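Local coordinates for protein thioredoxin Reductase (Burkholderia cenocepacia, PDB 4F82) that probably reduces hydrogen peroxide and organic hydroperoxides with thiols, as a Prx5-type peroxiredoxin that protects the cell against oxidative stress, at residues 74-78 against 167-171; 20-24 against 111-115; 140-144 against 161-165; 51-55 against 67-71. One frame throughout, in Å; residues are numbered along the deposited sequence.

How the contacts relate
Contact 4 is the most central of the four: strand 49-55 lies against helix 61-80 through aromatic and aliphatic groups, all buried. Contact 1 uses the same helix farther along, where it meets helix 167-172. It is partly buried, and it touches contact 4 where A167 and V170 pack on Y71. Contact 3, also partly buried, brings the loop 161-165 onto strand 137-147, the neighbour of strand 49-55, and S165 O receives the hydroxyl of Y71. Its chemistry is polar around R141, close to the predicted active-site C63. Contact 2 is buried and lies across the chain's centre from contacts 1 and 3. It pairs two strands and adds a salt bridge.

Contact 1: 74-78 against 167-171; sequences HAEQL and AASVL
H74 meets A167 and A168 with one face of its imidazole ring. The methyl of A167 lies over that face as a CH-pi contact, with CB 4.0 Å from the ring centroid. A168 is reached farther out on the ring, where H74 NE2 is 3.8 Å from A168 CA. The edge of the same ring faces L171, with H74 CD2 4.1 Å from L171 CD2. H74 ND1 is also hydrogen-bonded to the carbonyl of G70, which ties the ring's rotation. Q77 comes next and crosses L171 at about a right angle. Its amide end touches the leucine methyl, NE2 to L171 CD2 3.5 Å. L78 CD2 lies 3.9 Å from L171 CD1 and 4.2 Å from V170 CG1. L171 reaches all three residues because its CG is anti to the backbone N (chi1 -178°), which sends both methyls across to the other helix. No hydrogen bond joins the segments. The two helix axes run nearly parallel, 10° apart and 10.6 Å at closest approach. This is side-by-side helix packing on one face of the central sheet of the thioredoxin fold, where V170 also touches strand 137-147 and L78 strand 85-90.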
loop_
_atom_site.group_PDB
_atom_site.type_symbol
_atom_site.label_atom_id
_atom_site.label_comp_id
_atom_site.label_asym_id
_atom_site.label_seq_id
_atom_site.Cartn_x
_atom_site.Cartn_y
_atom_site.Cartn_z
ATOM N N HIS A 74 -6.880 -24.114 1.127
ATOM C CA HIS A 74 -6.382 -25.148 2.034
ATOM C C HIS A 74 -6.776 -24.898 3.491
ATOM O O HIS A 74 -6.386 -25.651 4.369
ATOM C CB HIS A 74 -4.836 -25.239 1.980
ATOM C CG HIS A 74 -4.296 -25.992 0.798
ATOM N ND1 HIS A 74 -4.301 -25.479 -0.483
ATOM C CD2 HIS A 74 -3.689 -27.200 0.718
ATOM C CE1 HIS A 74 -3.740 -26.354 -1.308
ATOM N NE2 HIS A 74 -3.356 -27.399 -0.602
ATOM N N ALA A 75 -7.533 -23.839 3.774
ATOM C CA ALA A 75 -7.669 -23.466 5.177
ATOM C C ALA A 75 -8.329 -24.573 6.004
ATOM O O ALA A 75 -7.907 -24.833 7.141
ATOM C CB ALA A 75 -8.415 -22.155 5.319
ATOM N N GLU A 76 -9.348 -25.236 5.445
ATOM C CA GLU A 76 -9.996 -26.368 6.144
ATOM C C GLU A 76 -9.019 -27.505 6.467
ATOM O O GLU A 76 -9.014 -28.010 7.585
ATOM C CB GLU A 76 -11.205 -26.912 5.360
ATOM N N GLN A 77 -8.182 -27.900 5.512
ATOM C CA GLN A 77 -7.226 -28.971 5.769
ATOM C C GLN A 77 -6.183 -28.556 6.792
ATOM O O GLN A 77 -5.821 -29.354 7.661
ATOM C CB GLN A 77 -6.520 -29.407 4.487
ATOM C CG GLN A 77 -7.431 -29.923 3.405
ATOM C CD GLN A 77 -6.749 -29.865 2.056
ATOM O OE1 GLN A 77 -6.985 -28.952 1.268
ATOM N NE2 GLN A 77 -5.886 -30.828 1.794
ATOM N N LEU A 78 -5.720 -27.307 6.723
ATOM C CA LEU A 78 -4.702 -26.864 7.693
ATOM C C LEU A 78 -5.309 -26.851 9.080
ATOM O O LEU A 78 -4.680 -27.320 10.006
ATOM C CB LEU A 78 -4.064 -25.499 7.318
ATOM C CG LEU A 78 -3.200 -25.470 6.052
ATOM C CD1 LEU A 78 -3.057 -24.068 5.487
ATOM C CD2 LEU A 78 -1.822 -26.083 6.328
ATOM N N ALA A 167 0.609 -22.963 0.059
ATOM C CA ALA A 167 -0.129 -23.745 1.075
ATOM C C ALA A 167 0.111 -25.248 0.925
ATOM O O ALA A 167 0.308 -25.951 1.942
ATOM C CB ALA A 167 -1.631 -23.431 1.013
ATOM N N ALA A 168 0.132 -25.755 -0.315
ATOM C CA ALA A 168 0.442 -27.191 -0.515
ATOM C C ALA A 168 1.750 -27.633 0.158
ATOM O O ALA A 168 1.782 -28.667 0.844
ATOM C CB ALA A 168 0.479 -27.566 -2.000
ATOM N N SER A 169 2.824 -26.866 -0.035
ATOM C CA SER A 169 4.110 -27.179 0.566
ATOM C C SER A 169 4.046 -27.143 2.088
ATOM O O SER A 169 4.646 -27.981 2.741
ATOM C CB SER A 169 5.197 -26.214 0.112
ATOM O OG SER A 169 5.353 -26.263 -1.290
ATOM N N VAL A 170 3.359 -26.152 2.641
ATOM C CA VAL A 170 3.217 -26.058 4.080
ATOM C C VAL A 170 2.471 -27.252 4.675
ATOM O O VAL A 170 2.913 -27.856 5.673
ATOM C CB VAL A 170 2.562 -24.725 4.451
ATOM C CG1 VAL A 170 2.156 -24.743 5.907
ATOM C CG2 VAL A 170 3.552 -23.630 4.189
ATOM N N LEU A 171 1.355 -27.636 4.057
ATOM C CA LEU A 171 0.599 -28.775 4.538
ATOM C C LEU A 171 1.489 -30.018 4.500
ATOM O O LEU A 171 1.477 -30.835 5.447
ATOM C CB LEU A 171 -0.656 -28.987 3.665
ATOM C CG LEU A 171 -1.571 -30.136 4.118
ATOM C CD1 LEU A 171 -2.063 -29.884 5.543
ATOM C CD2 LEU A 171 -2.728 -30.323 3.144
#

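Contact 2: 20-24 against 111-115; sequences QLFEF and RMMAD
E23 and R111 form a salt bridge across two antiparallel strands. R111 approaches side-on and gives NE and NH2 to one oxygen, OE1. R111 NH2 is 2.9 Å from E23 OE1; the bond from R111 NE is longer, 3.2 Å, and more bent, 141°. OE1 lies in the guanidinium plane, but both nitrogens reach it from above one face of the carboxylate, which is turned 39° from that plane. M113 SD sits over one face of the guanidinium, toward its rim. E23 is extended, with CG anti to the backbone N (chi1 177°), which carries the carboxylate to R111. The other oxygen, OE2, takes a hydrogen bond from a water that also accepts from M112 N. Beside it, F22 and A114 make a hydrogen-bonded pair, A114 N to F22 O 2.8 Å. L21 packs CD1 on M113 CB at 3.9 Å and CD2 on D115 CB at 3.6 Å. Farther out, R111 NH1 is held by Q44 and E85, and D115 by T121 and F120. Two carboxylates, E23 and E85, flank one guanidinium, which would probably keep R111 protonated. The salt bridge links strand 20-25 to strand 111-114 by charge as well as by backbone bonds.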
loop_
_atom_site.group_PDB
_atom_site.type_symbol
_atom_site.label_atom_id
_atom_site.label_comp_id
_atom_site.label_asym_id
_atom_site.label_seq_id
_atom_site.Cartn_x
_atom_site.Cartn_y
_atom_site.Cartn_z
ATOM N N GLN A 20 3.892 -4.563 16.290
ATOM C CA GLN A 20 2.497 -4.186 16.233
ATOM C C GLN A 20 1.974 -4.320 14.805
ATOM O O GLN A 20 2.482 -3.694 13.874
ATOM C CB GLN A 20 2.256 -2.767 16.822
ATOM C CG GLN A 20 0.816 -2.274 16.682
ATOM C CD GLN A 20 0.622 -0.903 17.328
ATOM O OE1 GLN A 20 0.845 0.135 16.695
ATOM N NE2 GLN A 20 0.207 -0.900 18.588
ATOM N N LEU A 21 0.940 -5.137 14.646
ATOM C CA LEU A 21 0.303 -5.321 13.351
ATOM C C LEU A 21 -1.110 -4.763 13.467
ATOM O O LEU A 21 -1.599 -4.541 14.570
ATOM C CB LEU A 21 0.247 -6.810 12.989
ATOM C CG LEU A 21 1.565 -7.558 12.737
ATOM C CD1 LEU A 21 1.351 -9.041 12.364
ATOM C CD2 LEU A 21 2.345 -6.859 11.660
ATOM N N PHE A 22 -1.750 -4.527 12.334
ATOM C CA PHE A 22 -3.152 -4.122 12.298
ATOM C C PHE A 22 -3.974 -5.062 11.405
ATOM O O PHE A 22 -3.557 -5.446 10.287
ATOM C CB PHE A 22 -3.303 -2.662 11.746
ATOM C CG PHE A 22 -2.762 -1.565 12.650
ATOM C CD1 PHE A 22 -3.628 -0.699 13.319
ATOM C CD2 PHE A 22 -1.389 -1.362 12.797
ATOM C CE1 PHE A 22 -3.123 0.325 14.163
ATOM C CE2 PHE A 22 -0.879 -0.319 13.649
ATOM C CZ PHE A 22 -1.737 0.517 14.307
ATOM N N GLU A 23 -5.176 -5.389 11.869
ATOM C CA GLU A 23 -6.148 -6.132 11.048
ATOM C C GLU A 23 -7.431 -5.334 10.927
ATOM O O GLU A 23 -7.964 -4.816 11.924
ATOM C CB GLU A 23 -6.430 -7.512 11.646
ATOM C CG GLU A 23 -7.477 -8.300 10.872
ATOM C CD GLU A 23 -7.801 -9.620 11.512
ATOM O OE1 GLU A 23 -7.674 -9.738 12.766
ATOM O OE2 GLU A 23 -8.216 -10.535 10.760
ATOM N N PHE A 24 -7.927 -5.216 9.693
ATOM C CA PHE A 24 -9.129 -4.435 9.450
ATOM C C PHE A 24 -10.317 -5.312 9.815
ATOM O O PHE A 24 -10.430 -6.429 9.301
ATOM C CB PHE A 24 -9.181 -4.023 7.973
ATOM C CG PHE A 24 -10.269 -3.021 7.652
ATOM C CD1 PHE A 24 -9.979 -1.655 7.603
ATOM C CD2 PHE A 24 -11.581 -3.439 7.414
ATOM C CE1 PHE A 24 -10.975 -0.698 7.306
ATOM C CE2 PHE A 24 -12.592 -2.499 7.118
ATOM C CZ PHE A 24 -12.282 -1.119 7.044
ATOM N N ARG A 111 -6.347 -14.498 8.247
ATOM C CA ARG A 111 -6.306 -13.155 8.826
ATOM C C ARG A 111 -5.351 -12.317 7.972
ATOM O O ARG A 111 -4.208 -12.749 7.689
ATOM C CB ARG A 111 -5.794 -13.209 10.241
ATOM C CG ARG A 111 -6.706 -13.968 11.205
ATOM C CD ARG A 111 -6.176 -13.911 12.624
ATOM N NE ARG A 111 -6.278 -12.551 13.152
ATOM C CZ ARG A 111 -5.722 -12.145 14.293
ATOM N NH1 ARG A 111 -5.029 -13.006 15.038
ATOM N NH2 ARG A 111 -5.874 -10.887 14.712
ATOM N N MET A 112 -5.819 -11.151 7.531
ATOM C CA MET A 112 -5.012 -10.229 6.720
ATOM C C MET A 112 -4.325 -9.220 7.642
ATOM O O MET A 112 -4.933 -8.235 8.090
ATOM C CB MET A 112 -5.898 -9.532 5.686
ATOM C CG MET A 112 -6.682 -10.552 4.822
ATOM S SD MET A 112 -5.653 -11.754 3.886
ATOM C CE MET A 112 -4.959 -10.713 2.570
ATOM N N MET A 113 -3.061 -9.515 7.941
ATOM C CA MET A 113 -2.289 -8.817 8.962
ATOM C C MET A 113 -1.347 -7.775 8.329
ATOM O O MET A 113 -0.311 -8.096 7.714
ATOM C CB MET A 113 -1.543 -9.830 9.834
ATOM C CG MET A 113 -2.458 -10.920 10.472
ATOM S SD MET A 113 -3.558 -10.161 11.661
ATOM C CE MET A 113 -2.488 -10.181 13.079
ATOM N N ALA A 114 -1.739 -6.510 8.487
ATOM C CA ALA A 114 -1.027 -5.375 7.908
ATOM C C ALA A 114 0.261 -5.090 8.678
ATOM O O ALA A 114 0.227 -4.841 9.877
ATOM C CB ALA A 114 -1.936 -4.143 7.986
ATOM N N ASP A 115 1.402 -5.094 7.993
ATOM C CA ASP A 115 2.650 -4.669 8.623
ATOM C C ASP A 115 3.099 -3.416 7.849
ATOM O O ASP A 115 4.209 -3.367 7.300
ATOM C CB ASP A 115 3.701 -5.789 8.469
ATOM C CG ASP A 115 5.009 -5.479 9.181
ATOM O OD1 ASP A 115 4.997 -4.818 10.240
ATOM O OD2 ASP A 115 6.086 -5.884 8.656
HETATM O O HOH W 1 -8.424 -10.278 7.986
HETATM O O HOH W 2 -6.887 -6.634 7.398
#

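Contact 3: 140-144 against 161-165; sequences LRYAM and KFEVS
Next to the predicted peroxidatic cysteine C63, R141, at the break in strand 137-147 just before Y142, meets the loop that leads into helix 167-172. Its aliphatic part does the touching. R141 CD lies 3.5 Å from F162 CD1, and also 3.5 Å from S165 OG. With CG anti to the backbone N (chi1 -163°), the chain reaches over to the loop, and a bend at chi3 (-59°) then turns the guanidinium. That group and the F162 ring have planes 58° apart. R141 CZ is 5.4 Å from the ring centroid, so any cation-pi attraction is weak. A water in the guanidinium plane accepts from NE at 2.9 Å. No direct hydrogen bond crosses between the segments. NH1 is hydrogen-bonded to H67, and the arginine side chain also packs on C63. An arginine beside the peroxidatic cysteine is a feature of peroxiredoxins, whose fold is a variant of the thioredoxin fold. H67 is thus a second-shell partner of R141. Farther along the loop, S165 packs on the strand backbone, its CB 3.5 Å from Y142 C. The methyl of A143 sits against the same serine, CB to S165 O 3.7 Å. S165 OG lies in the plane of the F162 ring at its edge. Its hydrogen bond goes to the carboxylate of E157, which also holds the backbone N of E163 and of V164.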
loop_
_atom_site.group_PDB
_atom_site.type_symbol
_atom_site.label_atom_id
_atom_site.label_comp_id
_atom_site.label_asym_id
_atom_site.label_seq_id
_atom_site.Cartn_x
_atom_site.Cartn_y
_atom_site.Cartn_z
ATOM N N LEU A 140 10.004 -10.171 1.795
ATOM C CA LEU A 140 10.266 -11.370 0.996
ATOM C C LEU A 140 9.012 -12.211 1.055
ATOM O O LEU A 140 8.170 -12.041 1.997
ATOM C CB LEU A 140 11.464 -12.184 1.556
ATOM C CG LEU A 140 12.824 -11.515 1.353
ATOM C CD1 LEU A 140 13.888 -12.185 2.192
ATOM C CD2 LEU A 140 13.201 -11.533 -0.141
ATOM N N ARG A 141 8.897 -13.143 0.112
ATOM C CA ARG A 141 7.820 -14.135 0.188
ATOM C C ARG A 141 8.270 -15.338 1.054
ATOM O O ARG A 141 9.333 -15.922 0.800
ATOM C CB ARG A 141 7.427 -14.608 -1.223
ATOM C CG ARG A 141 6.043 -15.310 -1.260
ATOM C CD ARG A 141 5.732 -15.889 -2.658
ATOM N NE ARG A 141 5.743 -14.839 -3.676
ATOM C CZ ARG A 141 4.720 -14.031 -3.973
ATOM N NH1 ARG A 141 3.568 -14.111 -3.301
ATOM N NH2 ARG A 141 4.871 -13.111 -4.925
ATOM N N TYR A 142 7.482 -15.707 2.069
ATOM C CA TYR A 142 7.850 -16.865 2.902
ATOM C C TYR A 142 6.658 -17.537 3.557
ATOM O O TYR A 142 5.550 -17.008 3.589
ATOM C CB TYR A 142 8.820 -16.415 4.004
ATOM C CG TYR A 142 8.152 -15.454 4.961
ATOM C CD1 TYR A 142 7.465 -15.914 6.085
ATOM C CD2 TYR A 142 8.199 -14.092 4.727
ATOM C CE1 TYR A 142 6.831 -15.020 6.958
ATOM C CE2 TYR A 142 7.577 -13.183 5.590
ATOM C CZ TYR A 142 6.900 -13.661 6.696
ATOM O OH TYR A 142 6.309 -12.740 7.525
ATOM N N ALA A 143 6.882 -18.709 4.135
ATOM C CA ALA A 143 5.901 -19.202 5.086
ATOM C C ALA A 143 6.613 -19.815 6.279
ATOM O O ALA A 143 7.673 -20.465 6.128
ATOM C CB ALA A 143 4.888 -20.210 4.447
ATOM N N MET A 144 6.056 -19.579 7.462
ATOM C CA MET A 144 6.553 -20.217 8.678
ATOM C C MET A 144 5.428 -20.744 9.547
ATOM O O MET A 144 4.298 -20.237 9.521
ATOM C CB MET A 144 7.423 -19.245 9.478
ATOM C CG MET A 144 6.767 -17.915 9.806
ATOM S SD MET A 144 8.000 -16.812 10.539
ATOM C CE MET A 144 6.985 -15.342 10.762
ATOM N N LYS A 161 10.859 -15.960 -6.692
ATOM C CA LYS A 161 10.443 -17.351 -6.718
ATOM C C LYS A 161 9.230 -17.665 -5.806
ATOM O O LYS A 161 8.938 -16.928 -4.850
ATOM C CB LYS A 161 11.641 -18.267 -6.372
ATOM C CG LYS A 161 12.884 -18.038 -7.270
ATOM C CD LYS A 161 12.541 -18.114 -8.740
ATOM C CE LYS A 161 13.822 -18.387 -9.577
ATOM N NZ LYS A 161 13.492 -18.859 -10.935
ATOM N N PHE A 162 8.529 -18.753 -6.152
ATOM C CA PHE A 162 7.325 -19.225 -5.458
ATOM C C PHE A 162 7.258 -20.764 -5.522
ATOM O O PHE A 162 6.362 -21.368 -6.154
ATOM C CB PHE A 162 6.063 -18.578 -6.063
ATOM C CG PHE A 162 4.782 -18.943 -5.355
ATOM C CD1 PHE A 162 4.702 -18.923 -3.963
ATOM C CD2 PHE A 162 3.645 -19.279 -6.084
ATOM C CE1 PHE A 162 3.495 -19.232 -3.297
ATOM C CE2 PHE A 162 2.450 -19.582 -5.435
ATOM C CZ PHE A 162 2.374 -19.556 -4.036
ATOM N N GLU A 163 8.224 -21.400 -4.872
ATOM C CA GLU A 163 8.344 -22.856 -4.919
ATOM C C GLU A 163 8.224 -23.506 -3.535
ATOM O O GLU A 163 8.085 -24.731 -3.443
ATOM C CB GLU A 163 9.653 -23.271 -5.614
ATOM N N VAL A 164 8.229 -22.717 -2.455
ATOM C CA VAL A 164 8.210 -23.345 -1.096
ATOM C C VAL A 164 7.225 -22.758 -0.075
ATOM O O VAL A 164 7.028 -23.349 1.021
ATOM C CB VAL A 164 9.640 -23.344 -0.460
ATOM C CG1 VAL A 164 10.643 -24.135 -1.345
ATOM C CG2 VAL A 164 10.147 -21.865 -0.241
ATOM N N SER A 165 6.632 -21.586 -0.384
ATOM C CA SER A 165 5.777 -20.871 0.601
ATOM C C SER A 165 4.297 -21.027 0.310
ATOM O O SER A 165 3.454 -20.458 1.011
ATOM C CB SER A 165 6.103 -19.370 0.622
ATOM O OG SER A 165 5.921 -18.790 -0.691
HETATM O O HOH W 3 8.323 -14.582 -4.889
#

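Contact 4: 51-55 against 67-71; sequences VIFGL and HVPGY
F53 projects from strand 49-55 into a hollow lined by H67, V68 and Y71 of helix 61-80. The contact joins the first strand and the helix of the beta-alpha-beta unit formed by strand 49-55, helix 61-80 and strand 85-90. Strand and helix run nearly antiparallel, and their axes come within 10.6 Å at closest approach. That gap is filled by side chains. The F53 ring lies flat on Y71 as an offset stack, with centroids 4.0 Å apart and planes only 8° from parallel. H67 takes another side of F53, and here the two planes are inclined at 44°. F53 CD1 sits over the rim of the imidazole face, 3.5 Å from H67 NE2. V68 closes the edge of the F53 ring, its CG2 lying in the ring plane. The phenylalanine reaches the hollow with CG between the backbone N and the carbonyl carbon (chi1 67°). At one end of the strand, V51 CG1 fits beside Y71 CE1. At the other, one methyl of L55 fills the notch between H67 and V68, its CD2 3.8 Å from H67 ND1. Polar atoms buried here have partners: Y71 OH and H67 NE2 are both hydrogen-bonded to S165 O. The same L55 methyl, CD2, lies 3.8 Å from V68 CG2.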
loop_
_atom_site.group_PDB
_atom_site.type_symbol
_atom_site.label_atom_id
_atom_site.label_comp_id
_atom_site.label_asym_id
_atom_site.label_seq_id
_atom_site.Cartn_x
_atom_site.Cartn_y
_atom_site.Cartn_z
ATOM N N VAL A 51 0.141 -20.603 11.141
ATOM C CA VAL A 51 0.915 -20.473 9.915
ATOM C C VAL A 51 0.936 -19.014 9.518
ATOM O O VAL A 51 -0.126 -18.398 9.397
ATOM C CB VAL A 51 0.277 -21.267 8.721
ATOM C CG1 VAL A 51 1.000 -20.920 7.399
ATOM C CG2 VAL A 51 0.283 -22.792 8.979
ATOM N N ILE A 52 2.127 -18.454 9.311
ATOM C CA ILE A 52 2.249 -17.093 8.783
ATOM C C ILE A 52 2.915 -17.142 7.430
ATOM O O ILE A 52 4.025 -17.688 7.315
ATOM C CB ILE A 52 3.118 -16.215 9.696
ATOM C CG1 ILE A 52 2.534 -16.183 11.120
ATOM C CG2 ILE A 52 3.190 -14.802 9.150
ATOM C CD1 ILE A 52 3.486 -15.474 12.152
ATOM N N PHE A 53 2.246 -16.614 6.392
ATOM C CA PHE A 53 2.939 -16.460 5.110
ATOM C C PHE A 53 3.006 -14.953 4.798
ATOM O O PHE A 53 2.019 -14.226 4.964
ATOM C CB PHE A 53 2.321 -17.319 3.975
ATOM C CG PHE A 53 0.939 -16.899 3.553
ATOM C CD1 PHE A 53 0.739 -16.106 2.401
ATOM C CD2 PHE A 53 -0.169 -17.266 4.294
ATOM C CE1 PHE A 53 -0.560 -15.726 1.997
ATOM C CE2 PHE A 53 -1.474 -16.870 3.894
ATOM C CZ PHE A 53 -1.671 -16.096 2.757
ATOM N N GLY A 54 4.209 -14.484 4.481
ATOM C CA GLY A 54 4.418 -13.101 4.141
ATOM C C GLY A 54 4.607 -13.030 2.637
ATOM O O GLY A 54 5.092 -13.972 1.996
ATOM N N LEU A 55 4.249 -11.896 2.062
ATOM C CA LEU A 55 4.391 -11.741 0.605
ATOM C C LEU A 55 4.615 -10.248 0.316
ATOM O O LEU A 55 4.410 -9.408 1.205
ATOM C CB LEU A 55 3.138 -12.313 -0.098
ATOM C CG LEU A 55 1.726 -12.047 0.432
ATOM C CD1 LEU A 55 1.296 -10.546 0.300
ATOM C CD2 LEU A 55 0.719 -12.941 -0.273
ATOM N N HIS A 67 -1.005 -17.090 -4.404
ATOM C CA HIS A 67 -0.530 -17.275 -3.034
ATOM C C HIS A 67 -1.633 -17.248 -1.943
ATOM O O HIS A 67 -1.747 -18.218 -1.182
ATOM C CB HIS A 67 0.638 -16.328 -2.704
ATOM C CG HIS A 67 1.504 -16.825 -1.593
ATOM N ND1 HIS A 67 2.605 -16.129 -1.135
ATOM C CD2 HIS A 67 1.422 -17.954 -0.842
ATOM C CE1 HIS A 67 3.182 -16.825 -0.162
ATOM N NE2 HIS A 67 2.487 -17.934 0.034
ATOM N N VAL A 68 -2.442 -16.179 -1.875
ATOM C CA VAL A 68 -3.545 -16.109 -0.923
ATOM C C VAL A 68 -4.654 -17.138 -1.239
ATOM O O VAL A 68 -5.182 -17.794 -0.315
ATOM C CB VAL A 68 -4.116 -14.642 -0.784
ATOM C CG1 VAL A 68 -5.286 -14.588 0.186
ATOM C CG2 VAL A 68 -3.040 -13.723 -0.277
ATOM N N PRO A 69 -5.005 -17.313 -2.529
ATOM C CA PRO A 69 -6.084 -18.287 -2.762
ATOM C C PRO A 69 -5.716 -19.729 -2.375
ATOM O O PRO A 69 -6.587 -20.440 -1.874
ATOM C CB PRO A 69 -6.366 -18.165 -4.251
ATOM C CG PRO A 69 -6.016 -16.720 -4.555
ATOM C CD PRO A 69 -4.780 -16.451 -3.709
ATOM N N GLY A 70 -4.459 -20.141 -2.547
ATOM C CA GLY A 70 -4.035 -21.455 -2.072
ATOM C C GLY A 70 -4.307 -21.604 -0.565
ATOM O O GLY A 70 -4.764 -22.652 -0.102
ATOM N N TYR A 71 -4.040 -20.558 0.210
ATOM C CA TYR A 71 -4.344 -20.670 1.642
ATOM C C TYR A 71 -5.846 -20.674 1.959
ATOM O O TYR A 71 -6.293 -21.440 2.804
ATOM C CB TYR A 71 -3.565 -19.627 2.445
ATOM C CG TYR A 71 -2.116 -20.043 2.605
ATOM C CD1 TYR A 71 -1.752 -20.964 3.603
ATOM C CD2 TYR A 71 -1.119 -19.551 1.746
ATOM C CE1 TYR A 71 -0.429 -21.378 3.757
ATOM C CE2 TYR A 71 0.230 -19.965 1.893
ATOM C CZ TYR A 71 0.549 -20.886 2.890
ATOM O OH TYR A 71 1.864 -21.303 3.085
#